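Local structure of DUF7790 domain-containing protein (Leptospira interrogans serogroup Icterohaemorrhagiae serovar copenhageni, 6ULO) at residues R52-I57 with K166-K170; G64-V70 with K217-F223; R253-R258 with S299-M303; L119-E125 with Y146-S150. The protein is of unknown function but has a fold built on a largely parallel, helix-flanked sheet, consistent with a distant relationship to the NADP-binding Rossmann proteins. All blocks are in the same frame, centred on the assembly; numbering follows the deposited sequence.

Contact 2 is the core of the set. It pairs strands 66-69 and 218-222 at the middle of the main sheet, through backbone hydrogen bonds. Contact 3 reaches the same sheet, because strand 249-255 lies next to strand 218-222. It is partly buried and rests on side-chain packing against a helix. Contact 4 is also buried, yet it lies among helices, about 28 Å from contact 2 between centres. Aromatic packing and a tyrosine hydroxyl hold it. Contact 1 is a surface contact between two loops, made by cation-pi, CH-pi and water-mediated interactions. Contact 4 is nested in the chain between the segments of both contact 1 and contact 2.

Contact 1 (R52-I57 with K166-K170); sequences RLDLLI and KYNYK
Arg-52 is in a loop. Residues 53-56 form a 3-10 turn that runs into helix 57-60. Backbone bonds run Leu-55 N to Arg-52 O (3.0 Å), Leu-56 N to Leu-53 O (2.9 Å) and Ile-57 N to Asp-54 O (3.1 Å). Segment 166-170 is the last residue of helix 139-166 and the loop after it. The CA atoms of Asp-54 and Tyr-169 are 7.0 Å apart.

Arg-52 is folded, with chi1 to chi3 all m. Its guanidinium lies flat on the Tyr-167 ring, centres 3.7 Å apart and planes at 5°, a stacked cation-pi pair. Asp-54 (chi1 p) holds that guanidinium in place: Arg-52 NE to Asp-54 OD1 is 3.0 Å, and the salt bridge Arg-52 NH2 to Asp-54 OD2 is 2.9 Å. Asp-54 CB sits 3.4 Å from the centroid of the Tyr-169 ring, a CH-pi contact over the face. A water links Asp-54 OD1 and Tyr-169 OH, 2.7 Å from each. Ile-57 CD1 meets Tyr-169 CB at 3.9 Å.

Tyr-167 (chi1 m) meets Arg-52 and Asp-54; Tyr-169 (chi1 p) meets Asp-54 and Ile-57. Between them Asn-168 has positive phi (55°). It is the C-prime residue of a Schellman motif, the classic end of an alpha-helix.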
# COMPACT_ATOMS: atom_id res chain seq x y z
N ARG A 52 12.20 6.95 -3.24
CA ARG A 52 11.80 8.18 -3.89
C ARG A 52 10.30 8.23 -4.09
O ARG A 52 9.81 8.75 -5.08
CB ARG A 52 12.56 8.43 -5.20
CG ARG A 52 14.08 8.67 -5.00
CD ARG A 52 14.37 9.87 -4.07
NE ARG A 52 13.56 11.05 -4.34
CZ ARG A 52 13.77 11.93 -5.33
NH1 ARG A 52 14.76 11.75 -6.20
NH2 ARG A 52 12.97 12.99 -5.46
N LEU A 53 9.54 7.77 -3.08
CA LEU A 53 8.08 7.85 -3.18
C LEU A 53 7.60 9.28 -3.28
O LEU A 53 6.50 9.52 -3.77
CB LEU A 53 7.42 7.14 -2.00
CG LEU A 53 7.68 5.63 -1.98
CD1 LEU A 53 7.36 5.06 -0.59
CD2 LEU A 53 6.85 4.94 -3.07
N ASP A 54 8.42 10.26 -2.84
CA ASP A 54 8.01 11.64 -2.97
C ASP A 54 7.77 12.06 -4.41
O ASP A 54 7.03 13.03 -4.64
CB ASP A 54 9.05 12.58 -2.34
CG ASP A 54 10.45 12.41 -2.91
OD1 ASP A 54 11.02 11.29 -2.83
OD2 ASP A 54 10.99 13.41 -3.44
N LEU A 55 8.35 11.35 -5.39
CA LEU A 55 8.06 11.68 -6.79
C LEU A 55 6.59 11.49 -7.11
O LEU A 55 6.10 12.03 -8.10
CB LEU A 55 8.89 10.81 -7.72
CG LEU A 55 10.40 11.05 -7.61
CD1 LEU A 55 11.13 9.98 -8.44
CD2 LEU A 55 10.77 12.46 -8.10
N LEU A 56 5.86 10.71 -6.31
CA LEU A 56 4.45 10.47 -6.55
C LEU A 56 3.57 11.63 -6.12
O LEU A 56 2.41 11.68 -6.56
CB LEU A 56 4.01 9.23 -5.78
CG LEU A 56 4.71 7.93 -6.16
CD1 LEU A 56 4.31 6.84 -5.20
CD2 LEU A 56 4.42 7.55 -7.62
N ILE A 57 4.05 12.51 -5.23
CA ILE A 57 3.18 13.52 -4.63
C ILE A 57 2.31 14.26 -5.63
O ILE A 57 1.10 14.32 -5.43
CB ILE A 57 3.98 14.45 -3.71
CG1 ILE A 57 4.54 13.67 -2.51
CG2 ILE A 57 3.07 15.63 -3.25
CD1 ILE A 57 5.56 14.48 -1.71
N LYS A 166 16.02 15.28 3.24
CA LYS A 166 16.89 15.40 2.06
C LYS A 166 16.13 15.97 0.88
O LYS A 166 16.66 16.81 0.15
CB LYS A 166 17.48 14.03 1.73
CG LYS A 166 18.29 13.98 0.44
CD LYS A 166 18.89 12.60 0.24
CE LYS A 166 19.70 12.52 -1.05
NZ LYS A 166 20.25 11.15 -1.23
N TYR A 167 14.90 15.51 0.68
CA TYR A 167 14.09 15.96 -0.43
C TYR A 167 13.03 16.95 -0.02
O TYR A 167 12.23 17.37 -0.87
CB TYR A 167 13.49 14.78 -1.21
CG TYR A 167 14.57 13.90 -1.78
CD1 TYR A 167 15.31 14.32 -2.88
CD2 TYR A 167 14.89 12.68 -1.20
CE1 TYR A 167 16.31 13.53 -3.40
CE2 TYR A 167 15.90 11.90 -1.72
CZ TYR A 167 16.59 12.30 -2.82
OH TYR A 167 17.59 11.51 -3.31
N ASN A 168 13.00 17.34 1.25
CA ASN A 168 12.12 18.42 1.72
C ASN A 168 10.66 18.16 1.37
O ASN A 168 10.01 18.94 0.68
CB ASN A 168 12.56 19.81 1.22
CG ASN A 168 11.79 20.96 1.92
OD1 ASN A 168 11.24 20.78 3.01
ND2 ASN A 168 11.73 22.11 1.27
N TYR A 169 10.14 17.07 1.92
CA TYR A 169 8.72 16.78 1.76
C TYR A 169 8.16 16.25 3.06
O TYR A 169 8.88 15.75 3.93
CB TYR A 169 8.45 15.79 0.62
CG TYR A 169 8.99 14.40 0.85
CD1 TYR A 169 8.17 13.37 1.34
CD2 TYR A 169 10.32 14.09 0.53
CE1 TYR A 169 8.66 12.08 1.51
CE2 TYR A 169 10.83 12.82 0.71
CZ TYR A 169 9.98 11.81 1.19
OH TYR A 169 10.45 10.52 1.35
N LYS A 170 6.83 16.35 3.18
CA LYS A 170 6.09 15.82 4.32
C LYS A 170 5.66 14.39 4.05
O LYS A 170 5.22 14.05 2.94
CB LYS A 170 4.84 16.66 4.54
CG LYS A 170 5.12 18.09 4.97
CD LYS A 170 3.80 18.88 4.96
CE LYS A 170 3.98 20.29 5.48
NZ LYS A 170 2.71 21.05 5.64
O HOH W 1 12.21 10.29 -0.62

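Contact 2 (G64-V70 with K217-F223); sequences GNVYVGV and KVGIIYF
Strands 66-69 and 218-222 run parallel (axes 4.6 Å apart, at 5°). Val-66 pairs with Val-218; a beta bulge then shifts the register by one: Tyr-67 with Ile-220, Val-68 with Ile-221 and Gly-69 with Tyr-222. This first-beside-fourth parallel pairing is consistent with a Rossmann-like fold.

Val-66 N donates to Lys-217 O (2.9 Å). Val-66 O accepts from Gly-219 N (2.7 Å) and, weakly, from Ile-220 N (3.3 Å), marking the bulge. At Gly-219 (phi/psi -96/-35) a CB would clash with Gly-64 O. Then come Val-68 N to Ile-220 O (2.9 Å), Tyr-222 N to Val-68 O (2.8 Å) and Val-70 N to Tyr-222 O (3.1 Å). A water joins Asn-65 OD1 (2.7 Å) to Lys-217 N (2.9 Å).

Backbone bonds join Tyr-67 and Gly-69 to strand 86-91 (Phe-86, Tyr-88). Val-218 O accepts from Ser-249 OG, and Val-70 O from Asn-75 ND2. Tyr-67 (chi1 t) bonds through OH to Asn-75, Tyr-222 (chi1 t) to Glu-50 and Gln-74. Lys-217 NZ reaches Val-245 O.

Tyr-67, Ile-220 and Tyr-222 face helix 74-82. Val-68 and Ile-221 lie on the other face. Val-68 touches helix 203-214, as do Val-66 and Val-218. Strands 86-91 and 249-255 flank the pair.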
# COMPACT_ATOMS: atom_id res chain seq x y z
N GLY A 64 -8.17 11.01 -3.24
CA GLY A 64 -9.26 10.57 -2.40
C GLY A 64 -9.74 9.18 -2.81
O GLY A 64 -9.00 8.36 -3.35
N ASN A 65 -11.02 8.92 -2.54
CA ASN A 65 -11.62 7.62 -2.80
C ASN A 65 -10.91 6.51 -2.02
O ASN A 65 -10.23 6.81 -1.03
CB ASN A 65 -11.71 7.34 -4.30
CG ASN A 65 -12.71 8.28 -4.98
OD1 ASN A 65 -13.87 8.32 -4.61
ND2 ASN A 65 -12.25 9.05 -5.93
N VAL A 66 -11.09 5.25 -2.41
CA VAL A 66 -10.54 4.14 -1.62
C VAL A 66 -9.11 3.85 -2.06
O VAL A 66 -8.76 3.98 -3.24
CB VAL A 66 -11.47 2.91 -1.71
CG1 VAL A 66 -10.89 1.71 -0.97
CG2 VAL A 66 -12.85 3.28 -1.15
N TYR A 67 -8.27 3.42 -1.12
CA TYR A 67 -6.89 3.03 -1.41
C TYR A 67 -6.80 1.52 -1.29
O TYR A 67 -7.31 0.96 -0.31
CB TYR A 67 -5.97 3.67 -0.35
CG TYR A 67 -4.52 3.41 -0.61
CD1 TYR A 67 -3.73 4.39 -1.20
CD2 TYR A 67 -3.93 2.19 -0.31
CE1 TYR A 67 -2.39 4.17 -1.48
CE2 TYR A 67 -2.58 1.97 -0.59
CZ TYR A 67 -1.83 2.97 -1.17
OH TYR A 67 -0.50 2.77 -1.46
N VAL A 68 -6.14 0.84 -2.25
CA VAL A 68 -5.81 -0.59 -2.15
C VAL A 68 -4.32 -0.75 -2.40
O VAL A 68 -3.81 -0.22 -3.40
CB VAL A 68 -6.58 -1.41 -3.20
CG1 VAL A 68 -6.21 -2.89 -3.09
CG2 VAL A 68 -8.09 -1.15 -3.04
N GLY A 69 -3.60 -1.46 -1.53
CA GLY A 69 -2.18 -1.66 -1.80
C GLY A 69 -1.60 -2.91 -1.19
O GLY A 69 -2.02 -3.36 -0.11
N VAL A 70 -0.61 -3.47 -1.90
CA VAL A 70 0.25 -4.50 -1.36
C VAL A 70 1.30 -3.85 -0.46
O VAL A 70 1.55 -2.64 -0.53
CB VAL A 70 0.92 -5.33 -2.49
CG1 VAL A 70 -0.14 -5.88 -3.45
CG2 VAL A 70 1.97 -4.50 -3.21
N LYS A 217 -15.56 3.97 -4.84
CA LYS A 217 -14.65 3.76 -5.96
C LYS A 217 -13.22 3.70 -5.46
O LYS A 217 -12.89 4.31 -4.44
CB LYS A 217 -14.72 4.96 -6.94
CG LYS A 217 -16.13 5.11 -7.55
CD LYS A 217 -16.21 6.23 -8.59
CE LYS A 217 -17.54 6.17 -9.38
NZ LYS A 217 -17.45 5.13 -10.48
N VAL A 218 -12.37 2.98 -6.21
CA VAL A 218 -10.93 2.97 -5.93
C VAL A 218 -10.33 4.25 -6.49
O VAL A 218 -10.56 4.60 -7.66
CB VAL A 218 -10.26 1.74 -6.55
CG1 VAL A 218 -8.73 1.79 -6.35
CG2 VAL A 218 -10.83 0.48 -5.98
N GLY A 219 -9.54 4.94 -5.65
CA GLY A 219 -8.73 6.06 -6.10
C GLY A 219 -7.30 5.75 -6.44
O GLY A 219 -6.71 6.35 -7.36
N ILE A 220 -6.71 4.81 -5.70
CA ILE A 220 -5.33 4.39 -5.95
C ILE A 220 -5.25 2.89 -5.71
O ILE A 220 -5.76 2.39 -4.70
CB ILE A 220 -4.34 5.09 -4.99
CG1 ILE A 220 -4.28 6.60 -5.24
CG2 ILE A 220 -2.92 4.45 -5.14
CD1 ILE A 220 -3.43 7.34 -4.26
N ILE A 221 -4.57 2.18 -6.62
CA ILE A 221 -4.12 0.83 -6.34
C ILE A 221 -2.61 0.78 -6.48
O ILE A 221 -2.05 1.20 -7.51
CB ILE A 221 -4.87 -0.25 -7.17
CG1 ILE A 221 -4.48 -1.63 -6.68
CG2 ILE A 221 -4.66 -0.07 -8.68
CD1 ILE A 221 -5.45 -2.71 -7.12
N TYR A 222 -1.92 0.33 -5.43
CA TYR A 222 -0.46 0.29 -5.38
C TYR A 222 0.02 -1.15 -5.46
O TYR A 222 -0.38 -1.99 -4.64
CB TYR A 222 0.02 0.96 -4.08
CG TYR A 222 1.50 0.70 -3.75
CD1 TYR A 222 2.53 1.45 -4.35
CD2 TYR A 222 1.86 -0.28 -2.85
CE1 TYR A 222 3.87 1.22 -4.02
CE2 TYR A 222 3.19 -0.50 -2.51
CZ TYR A 222 4.19 0.25 -3.10
OH TYR A 222 5.48 -0.01 -2.77
N PHE A 223 0.87 -1.43 -6.44
CA PHE A 223 1.41 -2.76 -6.68
C PHE A 223 2.87 -2.91 -6.28
O PHE A 223 3.41 -3.99 -6.47
CB PHE A 223 1.30 -3.15 -8.15
CG PHE A 223 -0.12 -3.23 -8.66
CD1 PHE A 223 -1.07 -4.01 -8.01
CD2 PHE A 223 -0.50 -2.54 -9.81
CE1 PHE A 223 -2.38 -4.12 -8.52
CE2 PHE A 223 -1.80 -2.65 -10.32
CZ PHE A 223 -2.72 -3.43 -9.68
O HOH W 2 -15.47 6.52 -3.38

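Contact 3 (R253-R258 with S299-M303); sequences RTISVR and SLQVM
Strand 253-255 is extended, and residues 256-258 leave it as a loop. Arg-258 has positive phi (50/53). Residues 299-303 form the first part of helix 299-306, with Met-303 N bonded to Ser-299 O at 3.0 Å. The strand and helix axes cross at -94°, 10.0 Å apart at closest approach. The nearest CA atoms are those of Ile-255 and Leu-300, 7.4 Å apart.

Ile-255 (chi1 p, chi2 t) is central. Its CD1 is 3.6 Å from Met-303 CE and 4.4 Å from Leu-300 CD1, and its CG2 is 4.0 Å from Ser-299 OG. Leu-300 (chi1 t, chi2 p) also meets the loop: its CD2 is 3.9 Å from Val-257 CG2, and its CD1 is 4.1 Å from Arg-258 CG. The NE of Arg-258 forms a salt bridge with Asp-260.

Arg-253 has chi1 p, chi2 t and chi3 p. Its NE lies 3.8 Å from Ser-299 CB, and its CD lies 4.1 Å from Met-303 SD. Its charge is met by Glu-227, while Gln-281 bonds NH1 and Phe-286 gives a cation-pi contact. The polar link between the segments is a water, 2.8 Å from both Thr-254 O and Ser-299 OG.

The helix packs on the sheet nearly perpendicular to strand 253-255. Strand 249-255 pairs with strand 277-282, and Met-303 continues over Cys-279 of that strand to Thr-316 and Val-318 of strand 315-318.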
# COMPACT_ATOMS: atom_id res chain seq x y z
N ARG A 253 3.12 1.90 -9.39
CA ARG A 253 4.00 0.73 -9.43
C ARG A 253 5.44 1.22 -9.53
O ARG A 253 5.71 2.40 -9.79
CB ARG A 253 3.69 -0.18 -10.65
CG ARG A 253 3.97 0.48 -11.99
CD ARG A 253 3.92 -0.47 -13.15
NE ARG A 253 2.59 -1.05 -13.36
CZ ARG A 253 1.64 -0.53 -14.13
NH1 ARG A 253 1.81 0.63 -14.75
NH2 ARG A 253 0.48 -1.20 -14.29
N THR A 254 6.35 0.28 -9.34
CA THR A 254 7.75 0.50 -9.65
C THR A 254 8.25 -0.63 -10.54
O THR A 254 7.65 -1.72 -10.60
CB THR A 254 8.59 0.52 -8.37
OG1 THR A 254 8.31 -0.64 -7.58
CG2 THR A 254 8.30 1.76 -7.57
N ILE A 255 9.35 -0.36 -11.25
CA ILE A 255 10.07 -1.38 -12.00
C ILE A 255 11.56 -1.24 -11.72
O ILE A 255 12.04 -0.25 -11.18
CB ILE A 255 9.81 -1.36 -13.52
CG1 ILE A 255 10.26 -0.02 -14.14
CG2 ILE A 255 8.34 -1.80 -13.83
CD1 ILE A 255 10.43 -0.13 -15.68
N SER A 256 12.29 -2.28 -12.13
CA SER A 256 13.73 -2.31 -11.86
C SER A 256 14.53 -2.88 -13.02
O SER A 256 15.69 -3.23 -12.82
CB SER A 256 14.00 -3.09 -10.56
OG SER A 256 13.56 -4.44 -10.66
N VAL A 257 13.94 -2.99 -14.20
CA VAL A 257 14.59 -3.54 -15.38
C VAL A 257 14.59 -2.47 -16.46
O VAL A 257 13.88 -1.46 -16.38
CB VAL A 257 13.88 -4.82 -15.88
CG1 VAL A 257 13.87 -5.88 -14.81
CG2 VAL A 257 12.47 -4.50 -16.30
N ARG A 258 15.40 -2.70 -17.49
CA ARG A 258 15.54 -1.78 -18.62
C ARG A 258 15.80 -0.36 -18.15
O ARG A 258 15.13 0.59 -18.55
CB ARG A 258 14.36 -1.85 -19.59
CG ARG A 258 14.24 -3.17 -20.36
CD ARG A 258 15.47 -3.44 -21.25
NE ARG A 258 15.79 -2.36 -22.19
CZ ARG A 258 15.26 -2.25 -23.41
NH1 ARG A 258 14.32 -3.10 -23.80
NH2 ARG A 258 15.63 -1.27 -24.22
N SER A 299 3.97 -5.60 -16.99
CA SER A 299 4.06 -4.16 -16.75
C SER A 299 5.17 -3.51 -17.59
O SER A 299 5.02 -2.37 -18.04
CB SER A 299 4.24 -3.84 -15.26
OG SER A 299 5.43 -4.39 -14.75
N LEU A 300 6.31 -4.20 -17.80
CA LEU A 300 7.38 -3.60 -18.57
C LEU A 300 6.90 -3.24 -19.98
O LEU A 300 7.12 -2.13 -20.47
CB LEU A 300 8.58 -4.55 -18.64
CG LEU A 300 9.71 -4.14 -19.60
CD1 LEU A 300 10.36 -2.79 -19.19
CD2 LEU A 300 10.74 -5.26 -19.69
N GLN A 301 6.20 -4.17 -20.62
CA GLN A 301 5.71 -3.92 -21.97
C GLN A 301 4.66 -2.81 -21.98
O GLN A 301 4.64 -1.98 -22.90
CB GLN A 301 5.14 -5.22 -22.56
CG GLN A 301 4.55 -5.01 -23.95
CD GLN A 301 4.02 -6.29 -24.57
OE1 GLN A 301 4.08 -7.37 -23.97
NE2 GLN A 301 3.49 -6.17 -25.78
N VAL A 302 3.79 -2.76 -20.97
CA VAL A 302 2.85 -1.64 -20.83
C VAL A 302 3.60 -0.31 -20.83
O VAL A 302 3.20 0.66 -21.48
CB VAL A 302 2.01 -1.84 -19.55
CG1 VAL A 302 1.16 -0.60 -19.25
CG2 VAL A 302 1.13 -3.09 -19.69
N MET A 303 4.70 -0.25 -20.09
CA MET A 303 5.48 0.99 -19.99
C MET A 303 6.27 1.27 -21.28
O MET A 303 6.34 2.42 -21.70
CB MET A 303 6.40 0.92 -18.78
CG MET A 303 5.61 0.94 -17.48
SD MET A 303 6.65 0.73 -16.02
CE MET A 303 7.72 2.18 -16.19
O HOH W 3 5.97 -3.37 -12.20

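Contact 4 (L119-E125 with Y146-S150); sequences LWGKEGE and YKQAS
This is packing within a cluster of helices, where the end of helix 113-120 and Glu-125, at the start of helix 125-135, meet helix 139-166. The nearest CA atoms are those of Trp-120 and Ser-150, 6.2 Å apart. Gly-121 is the first residue to leave helical geometry (phi/psi -92/172). A type I turn over Lys-122 to Glu-125 then leads into helix 125-135.

Tyr-146 has the most surface covered. With chi1 t, its ring reaches the C-terminal end of helix 113-120. Its OH donates to Leu-119 O at 2.8 Å and lies 3.4 Å from Glu-125 CA. Outside the two segments, Arg-154 also bonds this hydroxyl.

Trp-120 comes next, with chi1 off the wells at -93° and chi2 at 123°. Its six-membered ring is nearly parallel to the Tyr-146 ring, at 6°. The centroids are 5.0 Å apart and the rings are slid so far that they barely overlap. Trp-120 CZ3 reaches Tyr-146 CD1 at 3.5 Å. Ser-150 CB lies at the indole edge, 3.9 Å from Trp-120 CE3. Trp-120 NE1 bonds to Thr-103, and Phe-106 of helix 94-109 packs edge-to-face with the indole.

Glu-125 (chi1 and chi2 t) forms a salt bridge with Arg-154. Ser-150, chi1 p, donates from OG to Tyr-146 O at 2.8 Å. One water donates to Glu-125 OE2 at 2.6 Å and to Ser-150 OG at 2.7 Å.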
# COMPACT_ATOMS: atom_id res chain seq x y z
N LEU A 119 7.13 3.20 19.68
CA LEU A 119 6.63 1.84 19.93
C LEU A 119 7.30 0.83 19.01
O LEU A 119 7.59 -0.29 19.43
CB LEU A 119 5.11 1.73 19.76
CG LEU A 119 4.28 2.36 20.88
CD1 LEU A 119 2.81 2.14 20.52
CD2 LEU A 119 4.62 1.79 22.29
N TRP A 120 7.53 1.19 17.74
CA TRP A 120 8.25 0.28 16.85
C TRP A 120 9.74 0.24 17.15
O TRP A 120 10.42 -0.71 16.72
CB TRP A 120 8.05 0.68 15.39
CG TRP A 120 6.89 -0.03 14.70
CD1 TRP A 120 5.80 0.54 14.08
CD2 TRP A 120 6.75 -1.45 14.52
NE1 TRP A 120 5.00 -0.45 13.53
CE2 TRP A 120 5.56 -1.67 13.80
CE3 TRP A 120 7.53 -2.54 14.90
CZ2 TRP A 120 5.12 -2.95 13.44
CZ3 TRP A 120 7.09 -3.82 14.55
CH2 TRP A 120 5.90 -4.01 13.83
N GLY A 121 10.25 1.20 17.93
CA GLY A 121 11.66 1.36 18.18
C GLY A 121 12.13 0.61 19.40
O GLY A 121 11.36 0.09 20.19
N LYS A 122 13.45 0.60 19.56
CA LYS A 122 14.04 -0.06 20.73
C LYS A 122 13.52 0.55 22.03
O LYS A 122 13.25 -0.18 23.01
CB LYS A 122 15.55 0.06 20.64
N GLU A 123 13.38 1.87 22.07
CA GLU A 123 12.94 2.56 23.29
C GLU A 123 11.58 2.09 23.76
O GLU A 123 11.36 1.90 24.96
CB GLU A 123 12.92 4.07 23.07
CG GLU A 123 12.27 4.84 24.23
CD GLU A 123 12.14 6.34 23.97
OE1 GLU A 123 12.31 6.77 22.81
OE2 GLU A 123 11.86 7.07 24.95
N GLY A 124 10.65 1.90 22.83
CA GLY A 124 9.30 1.52 23.18
C GLY A 124 9.00 0.05 23.13
O GLY A 124 7.86 -0.33 23.40
N GLU A 125 10.00 -0.79 22.85
CA GLU A 125 9.76 -2.22 22.69
C GLU A 125 9.05 -2.85 23.89
O GLU A 125 8.10 -3.62 23.71
CB GLU A 125 11.07 -2.95 22.41
CG GLU A 125 10.86 -4.44 22.31
CD GLU A 125 12.07 -5.18 21.81
OE1 GLU A 125 12.58 -6.03 22.55
OE2 GLU A 125 12.52 -4.93 20.67
N TYR A 146 6.43 -8.88 15.71
CA TYR A 146 7.11 -7.66 16.15
C TYR A 146 8.61 -7.88 16.20
O TYR A 146 9.39 -7.07 15.68
CB TYR A 146 6.61 -7.22 17.54
CG TYR A 146 7.30 -5.97 18.03
CD1 TYR A 146 6.68 -4.72 17.92
CD2 TYR A 146 8.55 -6.02 18.63
CE1 TYR A 146 7.33 -3.54 18.34
CE2 TYR A 146 9.21 -4.86 19.06
CZ TYR A 146 8.58 -3.64 18.92
OH TYR A 146 9.23 -2.50 19.37
N LYS A 147 9.04 -8.99 16.79
CA LYS A 147 10.46 -9.26 16.94
C LYS A 147 11.15 -9.53 15.61
O LYS A 147 12.30 -9.13 15.42
CB LYS A 147 10.68 -10.39 17.93
CG LYS A 147 10.24 -9.98 19.30
CD LYS A 147 10.20 -11.17 20.24
CE LYS A 147 9.55 -10.80 21.56
NZ LYS A 147 9.47 -11.96 22.48
N GLN A 148 10.46 -10.15 14.66
CA GLN A 148 11.05 -10.37 13.34
C GLN A 148 11.13 -9.06 12.56
O GLN A 148 12.11 -8.81 11.85
CB GLN A 148 10.15 -11.31 12.56
CG GLN A 148 10.17 -12.73 12.99
CD GLN A 148 9.13 -13.52 12.24
OE1 GLN A 148 7.93 -13.31 12.42
NE2 GLN A 148 9.58 -14.38 11.35
N ALA A 149 10.06 -8.26 12.60
CA ALA A 149 9.93 -7.11 11.72
C ALA A 149 10.64 -5.88 12.27
O ALA A 149 11.18 -5.08 11.49
CB ALA A 149 8.45 -6.77 11.52
N SER A 150 10.65 -5.70 13.58
CA SER A 150 11.15 -4.44 14.15
C SER A 150 12.57 -4.04 13.73
O SER A 150 12.78 -2.84 13.47
CB SER A 150 10.91 -4.37 15.67
OG SER A 150 11.58 -5.42 16.34
O HOH W 4 12.54 -6.51 18.59